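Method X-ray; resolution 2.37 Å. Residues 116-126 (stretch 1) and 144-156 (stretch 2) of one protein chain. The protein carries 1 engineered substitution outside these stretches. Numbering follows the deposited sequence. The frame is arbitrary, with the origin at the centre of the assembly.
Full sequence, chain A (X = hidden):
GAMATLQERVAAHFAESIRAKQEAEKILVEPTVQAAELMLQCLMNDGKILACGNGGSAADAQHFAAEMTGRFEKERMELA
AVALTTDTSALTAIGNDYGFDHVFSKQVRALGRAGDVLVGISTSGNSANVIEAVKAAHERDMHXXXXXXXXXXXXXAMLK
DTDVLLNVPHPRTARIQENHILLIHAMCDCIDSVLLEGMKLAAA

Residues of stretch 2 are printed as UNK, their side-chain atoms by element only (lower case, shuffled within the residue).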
# COMPACT_ATOMS: atom_id res chain seq x y z
N ASP A 116 -7.96 -3.67 -23.21
CA ASP A 116 -7.07 -3.14 -22.16
C ASP A 116 -5.66 -3.70 -22.33
O ASP A 116 -5.41 -4.57 -23.18
CB ASP A 116 -7.57 -3.50 -20.75
CG ASP A 116 -8.82 -2.75 -20.34
OD1 ASP A 116 -9.10 -1.67 -20.92
OD2 ASP A 116 -9.52 -3.23 -19.42
N VAL A 117 -4.73 -3.20 -21.53
CA VAL A 117 -3.33 -3.59 -21.64
C VAL A 117 -2.78 -3.99 -20.27
O VAL A 117 -2.96 -3.26 -19.31
CB VAL A 117 -2.50 -2.45 -22.27
CG1 VAL A 117 -1.01 -2.68 -22.11
CG2 VAL A 117 -2.87 -2.33 -23.74
N LEU A 118 -2.16 -5.16 -20.22
CA LEU A 118 -1.42 -5.61 -19.07
C LEU A 118 0.06 -5.38 -19.33
O LEU A 118 0.60 -5.85 -20.34
CB LEU A 118 -1.65 -7.10 -18.82
CG LEU A 118 -0.87 -7.77 -17.68
CD1 LEU A 118 -1.20 -7.12 -16.35
CD2 LEU A 118 -1.14 -9.26 -17.61
N VAL A 119 0.69 -4.66 -18.40
CA VAL A 119 2.13 -4.52 -18.37
C VAL A 119 2.64 -5.42 -17.28
O VAL A 119 2.49 -5.09 -16.11
CB VAL A 119 2.56 -3.06 -18.11
CG1 VAL A 119 4.07 -2.95 -17.98
CG2 VAL A 119 2.03 -2.16 -19.22
N GLY A 120 3.23 -6.55 -17.65
CA GLY A 120 3.76 -7.50 -16.68
C GLY A 120 5.25 -7.29 -16.55
O GLY A 120 5.96 -7.31 -17.55
N ILE A 121 5.73 -7.09 -15.32
CA ILE A 121 7.14 -6.78 -15.09
C ILE A 121 7.76 -7.94 -14.30
O ILE A 121 7.22 -8.36 -13.28
CB ILE A 121 7.35 -5.45 -14.34
CG1 ILE A 121 6.55 -4.33 -15.02
CG2 ILE A 121 8.83 -5.06 -14.33
CD1 ILE A 121 6.45 -3.05 -14.22
N SER A 122 8.90 -8.43 -14.81
CA SER A 122 9.56 -9.61 -14.28
C SER A 122 11.03 -9.67 -14.73
O SER A 122 11.31 -9.86 -15.92
CB SER A 122 8.82 -10.86 -14.77
OG SER A 122 9.48 -12.05 -14.37
N THR A 123 11.96 -9.53 -13.79
CA THR A 123 13.37 -9.45 -14.16
C THR A 123 13.95 -10.73 -14.76
O THR A 123 14.89 -10.63 -15.50
CB THR A 123 14.24 -9.01 -12.98
OG1 THR A 123 14.10 -9.93 -11.90
CG2 THR A 123 13.85 -7.60 -12.53
N SER A 124 13.39 -11.90 -14.45
CA SER A 124 13.79 -13.17 -15.09
C SER A 124 12.86 -13.68 -16.22
O SER A 124 13.25 -14.55 -16.99
CB SER A 124 13.92 -14.27 -14.03
OG SER A 124 12.68 -14.50 -13.38
N GLY A 125 11.64 -13.15 -16.30
CA GLY A 125 10.63 -13.67 -17.21
C GLY A 125 9.99 -14.97 -16.74
O GLY A 125 9.25 -15.59 -17.50
N ASN A 126 10.25 -15.38 -15.50
CA ASN A 126 9.78 -16.67 -14.95
C ASN A 126 8.88 -16.53 -13.70
O ASN A 126 8.51 -17.54 -13.10
CB ASN A 126 10.99 -17.56 -14.60
CG ASN A 126 11.83 -17.91 -15.81
OD1 ASN A 126 11.32 -18.28 -16.87
ND2 ASN A 126 13.14 -17.81 -15.66
N UNK A 144 -0.59 -7.55 -24.26
CA UNK A 144 0.39 -7.63 -23.17
C UNK A 144 1.67 -6.90 -23.55
O UNK A 144 2.10 -6.96 -24.71
c UNK A 144 -0.61 -9.75 -22.27
c UNK A 144 0.67 -9.10 -22.76
c UNK A 144 1.72 -9.20 -21.66
N UNK A 145 2.25 -6.19 -22.59
CA UNK A 145 3.59 -5.61 -22.72
C UNK A 145 4.42 -6.19 -21.59
O UNK A 145 4.17 -5.91 -20.42
c UNK A 145 2.78 -3.50 -23.83
c UNK A 145 5.01 -3.51 -22.67
c UNK A 145 3.58 -4.07 -22.66
c UNK A 145 2.40 -2.04 -23.66
N UNK A 146 5.39 -7.03 -21.95
CA UNK A 146 6.23 -7.69 -20.97
C UNK A 146 7.53 -6.90 -20.81
O UNK A 146 8.20 -6.61 -21.80
c UNK A 146 6.53 -9.11 -21.41
N UNK A 147 7.86 -6.54 -19.56
CA UNK A 147 9.17 -6.01 -19.23
C UNK A 147 9.94 -7.13 -18.54
O UNK A 147 9.66 -7.46 -17.38
c UNK A 147 8.84 -2.25 -18.19
c UNK A 147 8.75 -3.46 -19.09
c UNK A 147 9.05 -4.77 -18.33
c UNK A 147 7.37 -3.52 -19.73
N UNK A 148 10.88 -7.73 -19.27
CA UNK A 148 11.68 -8.88 -18.79
C UNK A 148 13.18 -8.61 -18.81
O UNK A 148 13.62 -7.57 -19.29
o UNK A 148 11.96 -10.02 -20.93
c UNK A 148 11.41 -10.16 -19.61
c UNK A 148 9.90 -10.44 -19.72
N UNK A 149 13.94 -9.56 -18.26
CA UNK A 149 15.41 -9.53 -18.30
C UNK A 149 15.97 -10.88 -18.68
O UNK A 149 15.22 -11.83 -18.85
N UNK A 150 17.29 -10.95 -18.78
CA UNK A 150 18.01 -12.19 -19.17
C UNK A 150 17.59 -12.66 -20.59
O UNK A 150 17.76 -11.90 -21.54
c UNK A 150 18.44 -13.41 -13.08
c UNK A 150 18.10 -13.61 -15.55
n UNK A 150 18.86 -12.68 -12.05
n UNK A 150 17.95 -14.63 -12.86
n UNK A 150 18.52 -12.92 -14.32
c UNK A 150 17.90 -13.26 -18.07
c UNK A 150 18.54 -12.82 -16.77
N UNK A 151 17.05 -13.88 -20.74
CA UNK A 151 16.59 -14.37 -22.06
C UNK A 151 15.09 -14.16 -22.29
O UNK A 151 14.57 -14.55 -23.33
c UNK A 151 16.98 -15.85 -22.29
o UNK A 151 16.62 -18.04 -21.42
o UNK A 151 15.40 -16.43 -20.56
c UNK A 151 16.28 -16.83 -21.35
N UNK A 152 14.41 -13.58 -21.31
CA UNK A 152 12.96 -13.37 -21.36
C UNK A 152 12.12 -14.45 -20.70
O UNK A 152 10.92 -14.26 -20.56
N UNK A 153 12.73 -15.57 -20.31
CA UNK A 153 12.05 -16.63 -19.56
C UNK A 153 10.82 -17.22 -20.23
O UNK A 153 10.68 -17.15 -21.45
N UNK A 154 9.94 -17.80 -19.42
CA UNK A 154 8.70 -18.38 -19.94
C UNK A 154 7.76 -17.32 -20.52
O UNK A 154 7.03 -17.60 -21.47
c UNK A 154 8.79 -20.26 -18.21
n UNK A 154 9.05 -21.88 -15.64
c UNK A 154 7.91 -21.44 -17.81
c UNK A 154 7.97 -19.14 -18.84
c UNK A 154 8.66 -22.45 -16.96
N UNK A 155 7.81 -16.10 -19.96
CA UNK A 155 6.96 -14.98 -20.42
C UNK A 155 7.21 -14.59 -21.89
O UNK A 155 6.25 -14.45 -22.65
c UNK A 155 6.39 -12.52 -20.09
c UNK A 155 6.40 -14.09 -18.13
c UNK A 155 7.06 -13.75 -19.47
c UNK A 155 6.75 -13.15 -16.99
N UNK A 156 8.48 -14.45 -22.28
CA UNK A 156 8.84 -14.15 -23.68
C UNK A 156 8.34 -15.24 -24.63
O UNK A 156 7.80 -14.93 -25.70
c UNK A 156 10.34 -13.98 -23.83

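Position 144 carries three side-chain carbons, one bearing the other two, on the face shared with Leu-118, whose CB lies 4.5 Å from one of the two methyls; this is Val-144. Its CA–H points to Leu-118 O, 3.3 Å from CA.

Position 145 has four carbons, forked at the first, and the end of its two-carbon arm reaches Val-117, while its CB packs 4.2 Å from Val-119 CG2; it is Ile-145, with CD1 3.8 Å from Val-117 CG1. Both its backbone polar atoms face stretch 1 and bracket Val-119: Ile-145 N donates to Leu-118 O (2.8 Å), and Ile-145 O accepts from Gly-120 N (3.0 Å).

A single carbon at 146 gives Ala-146, bridged to Gly-120, where no side chain opposes it.

At 147 four carbons fork at the second; one branch end meets Val-119, and CB lies 4.0 Å from Ile-121 CG2. This is Leu-147, with CD1 3.8 Å from Val-119 CG1. Leu-147 N donates to Gly-120 O (2.9 Å). Ser-122 N in turn donates to Leu-147 O (2.9 Å).

Position 148 has a carbon carrying one oxygen and one carbon, the latter facing Gly-125: it is Thr-148, with CG2 4.2 Å from Gly-125 CA and its hydroxyl engaged elsewhere in the structure.

Position 149 lacks side-chain atoms. It is Gly-149, and a CB here would fall 2.4 Å from Thr-123 O.

At 150, three carbons, a nitrogen and a carbon bearing two further nitrogens approach Ser-124; this is Arg-150, with NH1 4.2 Å from Ser-124 CB.

Position 151, two carbons with two oxygens on the second, barely meets stretch 1. It is Asp-151, and its OD1 accepts from the backbone N of position 153 (2.8 Å).

Position 152 is bare and closes the type II' turn begun at 149; its backbone angles alone call for glycine. Gly-152 O lies 3.4 Å from Gly-125 CA.

Position 153 is also bare. A CB would sit 2.5 Å from both Gly-125 C and Ser-124 O, leaving room only for Gly-153.

Four carbons in a row ending in nitrogen make 154 Lys-154, whose backbone N donates to Asn-126 OD1 (2.9 Å).

At 155 four carbons fork at the first, and the longer arm ends against Ser-122; this is Ile-155, with CD1 3.8 Å from Ser-122 CB. Ile-155 N donates to Gly-125 O (2.9 Å).

One carbon at 156, out of contact, is Ala-156.

The contact joins two parallel strands through alternating backbone hydrogen bonds, with Val-119, Ile-121, Ile-145 and Leu-147 packing on one face. Beyond them, close glycine backbones let the loops meet, and Gly-125 O and Asn-126 OD1 receive backbone NH groups from the following helical segment.

Stretch 2 144-156: VIALTGRDGGKIA
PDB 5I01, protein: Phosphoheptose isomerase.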